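Local coordinates for protein porin (PDB 3T24) that forms a beta-barrel channel in the outer membrane of Pseudomonas aeruginosa that probably lets small carboxylate-bearing solutes through, at residues K178-V183 and S280-F285; A258-F263 and Y294-I299. All blocks are in the same frame, centred on the assembly; numbering follows the deposited sequence.

Both contacts follow one loop, that between strands 270-280 and 310-319, which folds against the inside of the barrel and, as in other OprD-family channels, probably helps to narrow the pore. In contact 1 its first residues meet 178-183, part of the loop between strands 150-161 and 192-200; in contact 2 a later turn of it packs on strand 255-267. The centres of the two contacts lie about 17 Å apart, yet Phe-285 joins them: its CD2 is 3.5 Å from CD1 of Leu-295, and its CD1 is 3.8 Å from CB of Ala-258. Contact 1 is partly buried, about 20 Å from the chain centre, whereas contact 2 is buried, at about 12 Å.

Contact 1: K178-V183 and S280-F285; sequences KRQIVV and SGDTGF
Gly-284 gives its backbone N-H to the carbonyl of Arg-179, a nearly straight bond (2.9 Å from N to O, 165° at the hydrogen). Gln-180, its chain bent at chi2 (85°), has its amide beside Asp-282: NE2 donates to the backbone O of Asp-282 at 2.8 Å, a bond to be read with caution because this oxygen is poorly placed in the model, and weakly to OD2 of the same residue at 3.1 Å. The amide and carboxylate planes stand 83° apart, nearly perpendicular. Here two loops of the OprD-family barrel meet, one linking strands 150-161 and 192-200, the other following strand 270-280, and the touching residues belong to no regular strand. OG1 of Thr-283 donates to Gly-284 O, the carbonyl of the next residue, at 2.9 Å and accepts from Asp-255 N. CG2 of Thr-283 rests 3.5 Å from Gln-180 O. Beyond the polar groups, Ile-181 crosses Thr-283 at about a right angle, CG1 lying 3.8 Å from Thr-283 CB and CD1 reaching Phe-285 O. The guanidinium of Arg-179 is engaged in a salt bridge with Asp-303, later in the same loop as Gly-284.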
ATOM      1  N   LYS A 178     -10.495   3.214 -16.864  1.00 27.54           N
ATOM      2  CA  LYS A 178     -11.897   3.591 -16.961  1.00 34.39           C
ATOM      3  C   LYS A 178     -12.419   4.111 -15.614  1.00 34.53           C
ATOM      4  O   LYS A 178     -13.594   3.934 -15.296  1.00 34.64           O
ATOM      5  CB  LYS A 178     -12.715   2.395 -17.455  1.00 29.47           C
ATOM      6  CG  LYS A 178     -12.305   1.915 -18.838  1.00 24.18           C
ATOM      7  CD  LYS A 178     -12.549   3.009 -19.872  1.00 24.14           C
ATOM      8  CE  LYS A 178     -12.244   2.494 -21.265  1.00 26.15           C
ATOM      9  NZ  LYS A 178     -12.567   3.497 -22.284  1.00 28.38           N
ATOM     10  N   ARG A 179     -11.529   4.718 -14.827  1.00 29.55           N
ATOM     11  CA  ARG A 179     -11.889   5.319 -13.538  1.00 29.23           C
ATOM     12  C   ARG A 179     -12.803   6.491 -13.798  1.00 28.96           C
ATOM     13  O   ARG A 179     -13.662   6.840 -12.981  1.00 28.78           O
ATOM     14  CB  ARG A 179     -10.640   5.805 -12.767  1.00 22.99           C
ATOM     15  CG  ARG A 179      -9.717   4.693 -12.296  1.00 25.78           C
ATOM     16  CD  ARG A 179      -8.477   5.217 -11.550  1.00 32.38           C
ATOM     17  NE  ARG A 179      -7.646   4.108 -11.052  1.00 32.92           N
ATOM     18  CZ  ARG A 179      -6.612   3.634 -11.730  1.00 34.95           C
ATOM     19  NH1 ARG A 179      -6.298   4.181 -12.890  1.00 47.52           N
ATOM     20  NH2 ARG A 179      -5.890   2.641 -11.261  1.00 29.87           N
ATOM     21  N   GLN A 180     -12.583   7.120 -14.941  1.00 28.85           N
ATOM     22  CA  GLN A 180     -13.477   8.154 -15.369  1.00 27.19           C
ATOM     23  C   GLN A 180     -13.397   9.378 -14.412  1.00 32.01           C
ATOM     24  O   GLN A 180     -14.324  10.194 -14.267  1.00 25.52           O
ATOM     25  CB  GLN A 180     -14.818   7.477 -15.447  1.00 28.61           C
ATOM     26  CG  GLN A 180     -15.906   8.173 -14.844  1.00 33.30           C
ATOM     27  CD  GLN A 180     -16.470   9.135 -15.791  1.00 26.34           C
ATOM     28  OE1 GLN A 180     -15.863   9.445 -16.817  1.00 26.12           O
ATOM     29  NE2 GLN A 180     -17.626   9.645 -15.458  1.00 24.98           N
ATOM     30  N   ILE A 181     -12.242   9.497 -13.764  1.00 28.84           N
ATOM     31  CA  ILE A 181     -11.938  10.665 -12.954  1.00 27.58           C
ATOM     32  C   ILE A 181     -11.435  11.816 -13.819  1.00 24.59           C
ATOM     33  O   ILE A 181     -10.493  11.689 -14.591  1.00 31.63           O
ATOM     34  CB  ILE A 181     -10.912  10.347 -11.882  1.00 30.53           C
ATOM     35  CG1 ILE A 181     -11.553   9.440 -10.828  1.00 25.20           C
ATOM     36  CG2 ILE A 181     -10.383  11.628 -11.286  1.00 25.20           C
ATOM     37  CD1 ILE A 181     -10.571   8.748  -9.967  1.00 26.13           C
ATOM     38  N   VAL A 182     -12.102  12.943 -13.702  1.00 26.45           N
ATOM     39  CA  VAL A 182     -11.812  14.064 -14.566  1.00 35.61           C
ATOM     40  C   VAL A 182     -11.521  15.280 -13.711  1.00 33.56           C
ATOM     41  O   VAL A 182     -12.261  15.617 -12.792  1.00 36.37           O
ATOM     42  CB  VAL A 182     -12.999  14.362 -15.562  1.00 33.00           C
ATOM     43  CG1 VAL A 182     -12.775  15.669 -16.270  1.00 25.95           C
ATOM     44  CG2 VAL A 182     -13.127  13.232 -16.584  1.00 28.59           C
ATOM     45  N   VAL A 183     -10.457  15.968 -14.066  1.00 28.85           N
ATOM     46  CA  VAL A 183      -9.906  16.995 -13.217  1.00 28.43           C
ATOM     47  C   VAL A 183      -9.610  18.222 -14.063  1.00 28.96           C
ATOM     48  O   VAL A 183      -9.260  18.097 -15.244  1.00 31.23           O
ATOM     49  CB  VAL A 183      -8.625  16.396 -12.539  1.00 38.31           C
ATOM     50  CG1 VAL A 183      -7.411  17.275 -12.698  1.00 39.62           C
ATOM     51  CG2 VAL A 183      -8.902  16.014 -11.091  1.00 35.65           C
ATOM     52  N   SER A 280     -19.481   2.233  -7.194  1.00 31.97           N
ATOM     53  CA  SER A 280     -20.635   2.880  -7.779  1.00 30.51           C
ATOM     54  C   SER A 280     -20.470   4.382  -7.693  1.00 30.39           C
ATOM     55  O   SER A 280     -19.575   4.868  -6.996  1.00 29.04           O
ATOM     56  CB  SER A 280     -21.941   2.425  -7.119  1.00 30.05           C
ATOM     57  OG  SER A 280     -21.847   2.409  -5.716  1.00 33.29           O
ATOM     58  N   GLY A 281     -21.326   5.100  -8.424  1.00 27.49           N
ATOM     59  CA  GLY A 281     -21.249   6.543  -8.553  1.00 26.60           C
ATOM     60  C   GLY A 281     -20.639   6.848  -9.896  1.00 28.94           C
ATOM     61  O   GLY A 281     -20.352   5.936 -10.658  1.00 29.31           O
ATOM     62  N   ASP A 282     -20.382   8.118 -10.174  1.00 25.47           N
ATOM     63  CA  ASP A 282     -19.929   8.526 -11.496  1.00 32.10           C
ATOM     64  C   ASP A 282     -18.444   8.255 -11.805  1.00 29.21           C
ATOM     65  O   ASP A 282     -18.041   8.365 -12.964  1.00 34.00           O
ATOM     66  CB  ASP A 282     -20.263  10.008 -11.718  1.00 44.40           C
ATOM     67  CG  ASP A 282     -20.041  10.454 -13.155  1.00 47.38           C
ATOM     68  OD1 ASP A 282     -19.534  11.588 -13.349  1.00 46.97           O
ATOM     69  OD2 ASP A 282     -20.391   9.688 -14.085  1.00 44.31           O
ATOM     70  N   THR A 283     -17.644   7.893 -10.798  1.00 23.81           N
ATOM     71  CA  THR A 283     -16.220   7.574 -11.025  1.00 26.97           C
ATOM     72  C   THR A 283     -15.806   6.369 -10.196  1.00 23.78           C
ATOM     73  O   THR A 283     -16.534   5.956  -9.304  1.00 22.21           O
ATOM     74  CB  THR A 283     -15.293   8.716 -10.572  1.00 25.57           C
ATOM     75  OG1 THR A 283     -15.220   8.710  -9.138  1.00 30.14           O
ATOM     76  CG2 THR A 283     -15.809  10.068 -11.057  1.00 22.57           C
ATOM     77  N   GLY A 284     -14.633   5.814 -10.485  1.00 24.52           N
ATOM     78  CA  GLY A 284     -14.036   4.818  -9.607  1.00 23.18           C
ATOM     79  C   GLY A 284     -13.457   5.392  -8.292  1.00 24.91           C
ATOM     80  O   GLY A 284     -13.637   6.574  -7.956  1.00 22.21           O
ATOM     81  N   PHE A 285     -12.774   4.540  -7.534  1.00 25.20           N
ATOM     82  CA  PHE A 285     -12.171   4.922  -6.242  1.00 27.50           C
ATOM     83  C   PHE A 285     -11.149   6.070  -6.310  1.00 26.85           C
ATOM     84  O   PHE A 285     -10.355   6.156  -7.251  1.00 26.14           O
ATOM     85  CB  PHE A 285     -11.514   3.699  -5.630  1.00 24.56           C
ATOM     86  CG  PHE A 285     -11.078   3.886  -4.206  1.00 31.15           C
ATOM     87  CD1 PHE A 285     -12.006   4.150  -3.215  1.00 30.65           C
ATOM     88  CD2 PHE A 285      -9.734   3.775  -3.857  1.00 24.83           C
ATOM     89  CE1 PHE A 285     -11.604   4.322  -1.888  1.00 27.85           C
ATOM     90  CE2 PHE A 285      -9.331   3.926  -2.550  1.00 25.99           C
ATOM     91  CZ  PHE A 285     -10.260   4.195  -1.555  1.00 27.51           C
TER

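Contact 2: A258-F263 and Y294-I299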
ATOM      1  N   ALA A 258     -17.334   2.904  -2.404  1.00 31.37           N
ATOM      2  CA  ALA A 258     -16.561   1.695  -2.582  1.00 26.95           C
ATOM      3  C   ALA A 258     -16.864   0.736  -1.455  1.00 31.15           C
ATOM      4  O   ALA A 258     -16.361   0.903  -0.348  1.00 39.82           O
ATOM      5  CB  ALA A 258     -15.078   2.019  -2.604  1.00 27.36           C
ATOM      6  N   LEU A 259     -17.687  -0.266  -1.733  1.00 33.24           N
ATOM      7  CA  LEU A 259     -17.915  -1.320  -0.762  1.00 38.95           C
ATOM      8  C   LEU A 259     -16.949  -2.442  -1.086  1.00 36.80           C
ATOM      9  O   LEU A 259     -16.879  -2.910  -2.223  1.00 35.37           O
ATOM     10  CB  LEU A 259     -19.357  -1.812  -0.809  1.00 37.67           C
ATOM     11  CG  LEU A 259     -19.759  -2.954   0.136  1.00 48.49           C
ATOM     12  CD1 LEU A 259     -19.455  -2.649   1.612  1.00 45.77           C
ATOM     13  CD2 LEU A 259     -21.244  -3.360  -0.055  1.00 38.31           C
ATOM     14  N   ASN A 260     -16.179  -2.850  -0.091  1.00 35.16           N
ATOM     15  CA  ASN A 260     -15.220  -3.921  -0.293  1.00 37.57           C
ATOM     16  C   ASN A 260     -14.947  -4.656   1.009  1.00 42.12           C
ATOM     17  O   ASN A 260     -14.720  -4.048   2.045  1.00 47.75           O
ATOM     18  CB  ASN A 260     -13.928  -3.425  -0.984  1.00 32.64           C
ATOM     19  CG  ASN A 260     -13.165  -2.400  -0.166  1.00 33.57           C
ATOM     20  OD1 ASN A 260     -12.025  -2.636   0.215  1.00 37.55           O
ATOM     21  ND2 ASN A 260     -13.775  -1.243   0.077  1.00 31.15           N
ATOM     22  N   ALA A 261     -15.003  -5.978   0.936  1.00 39.63           N
ATOM     23  CA  ALA A 261     -14.896  -6.818   2.105  1.00 42.67           C
ATOM     24  C   ALA A 261     -14.139  -8.102   1.771  1.00 43.85           C
ATOM     25  O   ALA A 261     -14.244  -8.637   0.668  1.00 44.69           O
ATOM     26  CB  ALA A 261     -16.275  -7.138   2.637  1.00 43.97           C
ATOM     27  N   MET A 262     -13.377  -8.589   2.737  1.00 43.02           N
ATOM     28  CA  MET A 262     -12.633  -9.824   2.571  1.00 45.34           C
ATOM     29  C   MET A 262     -12.877 -10.707   3.771  1.00 46.83           C
ATOM     30  O   MET A 262     -12.930 -10.236   4.914  1.00 41.53           O
ATOM     31  CB  MET A 262     -11.131  -9.562   2.440  1.00 43.96           C
ATOM     32  CG  MET A 262     -10.327 -10.825   2.130  1.00 41.79           C
ATOM     33  SD  MET A 262      -9.668 -10.877   0.451  1.00 54.78           S
ATOM     34  CE  MET A 262      -8.473  -9.534   0.529  1.00 60.80           C
ATOM     35  N   PHE A 263     -13.020 -11.995   3.501  1.00 45.59           N
ATOM     36  CA  PHE A 263     -13.225 -12.967   4.553  1.00 47.70           C
ATOM     37  C   PHE A 263     -12.132 -13.997   4.407  1.00 52.16           C
ATOM     38  O   PHE A 263     -11.961 -14.570   3.334  1.00 56.89           O
ATOM     39  CB  PHE A 263     -14.608 -13.586   4.411  1.00 51.26           C
ATOM     40  CG  PHE A 263     -15.717 -12.585   4.538  1.00 53.14           C
ATOM     41  CD1 PHE A 263     -16.294 -12.326   5.768  1.00 55.84           C
ATOM     42  CD2 PHE A 263     -16.151 -11.875   3.437  1.00 53.91           C
ATOM     43  CE1 PHE A 263     -17.296 -11.391   5.894  1.00 56.20           C
ATOM     44  CE2 PHE A 263     -17.152 -10.940   3.555  1.00 55.67           C
ATOM     45  CZ  PHE A 263     -17.726 -10.696   4.788  1.00 54.94           C
ATOM     46  N   TYR A 294      -6.446   1.516  -0.647  1.00 20.48           N
ATOM     47  CA  TYR A 294      -6.805   0.556   0.352  1.00 21.77           C
ATOM     48  C   TYR A 294      -8.079  -0.173  -0.068  1.00 32.62           C
ATOM     49  O   TYR A 294      -9.165   0.177   0.368  1.00 30.99           O
ATOM     50  CB  TYR A 294      -6.991   1.296   1.670  1.00 26.44           C
ATOM     51  CG  TYR A 294      -7.122   0.396   2.863  1.00 30.97           C
ATOM     52  CD1 TYR A 294      -6.132  -0.548   3.165  1.00 30.31           C
ATOM     53  CD2 TYR A 294      -8.222   0.502   3.715  1.00 32.29           C
ATOM     54  CE1 TYR A 294      -6.256  -1.381   4.282  1.00 26.38           C
ATOM     55  CE2 TYR A 294      -8.344  -0.316   4.835  1.00 34.62           C
ATOM     56  CZ  TYR A 294      -7.367  -1.252   5.113  1.00 34.90           C
ATOM     57  OH  TYR A 294      -7.517  -2.062   6.221  1.00 43.49           O
ATOM     58  N   LEU A 295      -7.931  -1.191  -0.914  1.00 34.24           N
ATOM     59  CA  LEU A 295      -9.064  -1.952  -1.458  1.00 25.96           C
ATOM     60  C   LEU A 295      -8.744  -3.448  -1.448  1.00 28.78           C
ATOM     61  O   LEU A 295      -7.662  -3.857  -1.847  1.00 30.80           O
ATOM     62  CB  LEU A 295      -9.360  -1.510  -2.910  1.00 24.39           C
ATOM     63  CG  LEU A 295      -9.795  -0.050  -3.128  1.00 27.48           C
ATOM     64  CD1 LEU A 295      -9.769   0.351  -4.611  1.00 19.91           C
ATOM     65  CD2 LEU A 295     -11.177   0.225  -2.503  1.00 21.77           C
ATOM     66  N   VAL A 296      -9.690  -4.276  -1.029  1.00 27.30           N
ATOM     67  CA  VAL A 296      -9.411  -5.704  -0.902  1.00 29.54           C
ATOM     68  C   VAL A 296      -9.047  -6.397  -2.215  1.00 31.27           C
ATOM     69  O   VAL A 296      -8.368  -7.411  -2.202  1.00 35.21           O
ATOM     70  CB  VAL A 296     -10.580  -6.490  -0.234  1.00 28.55           C
ATOM     71  CG1 VAL A 296     -10.782  -6.034   1.192  1.00 29.35           C
ATOM     72  CG2 VAL A 296     -11.890  -6.380  -1.071  1.00 28.51           C
ATOM     73  N   ASN A 297      -9.510  -5.880  -3.346  1.00 36.63           N
ATOM     74  CA  ASN A 297      -9.181  -6.519  -4.626  1.00 36.81           C
ATOM     75  C   ASN A 297      -8.114  -5.806  -5.429  1.00 33.76           C
ATOM     76  O   ASN A 297      -7.894  -6.105  -6.600  1.00 32.71           O
ATOM     77  CB  ASN A 297     -10.423  -6.737  -5.470  1.00 37.55           C
ATOM     78  CG  ASN A 297     -11.345  -7.754  -4.864  1.00 39.97           C
ATOM     79  OD1 ASN A 297     -10.937  -8.527  -3.976  1.00 39.75           O
ATOM     80  ND2 ASN A 297     -12.603  -7.772  -5.333  1.00 31.92           N
ATOM     81  N   PHE A 298      -7.447  -4.866  -4.779  1.00 31.97           N
ATOM     82  CA  PHE A 298      -6.257  -4.276  -5.330  1.00 29.36           C
ATOM     83  C   PHE A 298      -5.171  -5.328  -5.223  1.00 34.15           C
ATOM     84  O   PHE A 298      -4.842  -5.765  -4.124  1.00 36.74           O
ATOM     85  CB  PHE A 298      -5.882  -3.035  -4.517  1.00 28.19           C
ATOM     86  CG  PHE A 298      -4.468  -2.582  -4.723  1.00 30.32           C
ATOM     87  CD1 PHE A 298      -4.073  -2.048  -5.935  1.00 30.20           C
ATOM     88  CD2 PHE A 298      -3.531  -2.698  -3.699  1.00 31.99           C
ATOM     89  CE1 PHE A 298      -2.760  -1.620  -6.134  1.00 31.68           C
ATOM     90  CE2 PHE A 298      -2.225  -2.263  -3.879  1.00 32.76           C
ATOM     91  CZ  PHE A 298      -1.837  -1.721  -5.121  1.00 29.20           C
ATOM     92  N   ILE A 299      -4.611  -5.730  -6.361  1.00 30.55           N
ATOM     93  CA  ILE A 299      -3.586  -6.778  -6.388  1.00 30.49           C
ATOM     94  C   ILE A 299      -2.392  -6.377  -7.257  1.00 34.60           C
ATOM     95  O   ILE A 299      -2.068  -5.194  -7.346  1.00 32.18           O
ATOM     96  CB  ILE A 299      -4.169  -8.156  -6.809  1.00 25.58           C
ATOM     97  CG1 ILE A 299      -4.854  -8.087  -8.190  1.00 27.47           C
ATOM     98  CG2 ILE A 299      -5.139  -8.630  -5.738  1.00 26.73           C
ATOM     99  CD1 ILE A 299      -5.331  -9.458  -8.729  1.00 33.22           C
TER
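Ala-258 starts the contact lightly, its CB 4.3 Å from CD2 of Leu-295. Two residues on, Asn-260 supplies the one hydrogen bond that crosses between the segments: Val-296 N donates to its OD1 at 3.1 Å, with 156° at the hydrogen and the donor tilted 23° from the carbonyl plane. CG of Asn-260 sits between the backbone N and the carbonyl carbon (chi1 63°), and the Asn-260 and Leu-295 side chains cross at about a right angle, ND2 lying 3.9 Å from CD2 of Leu-295. A weak bond from ND2 to Ala-258 O, with the bond at OD1, is consistent with the amide orientation modelled. Strand 255-267 belongs to the barrel wall, with Leu-259 and Phe-263 on its outer surface; 294-299 lies on the inner side, in a loop folded into the lumen that in this family probably helps to narrow the pore. A type I turn from Leu-295 to Phe-298 presents Val-296 to that wall. CG2 of Val-296 meets Asn-260 CB at 3.6 Å and approaches the carbonyl O of Ala-261, whose own CB points away. Met-262 then closes on the other branch: its CB is 3.8 Å from Val-296 CG1, and the chain, bent at chi2 and chi3, has CE 3.5 Å from Val-296 O. That carbonyl accepts a hydrogen bond from Gln-313 on strand 310-319, tying the turn to a second wall strand.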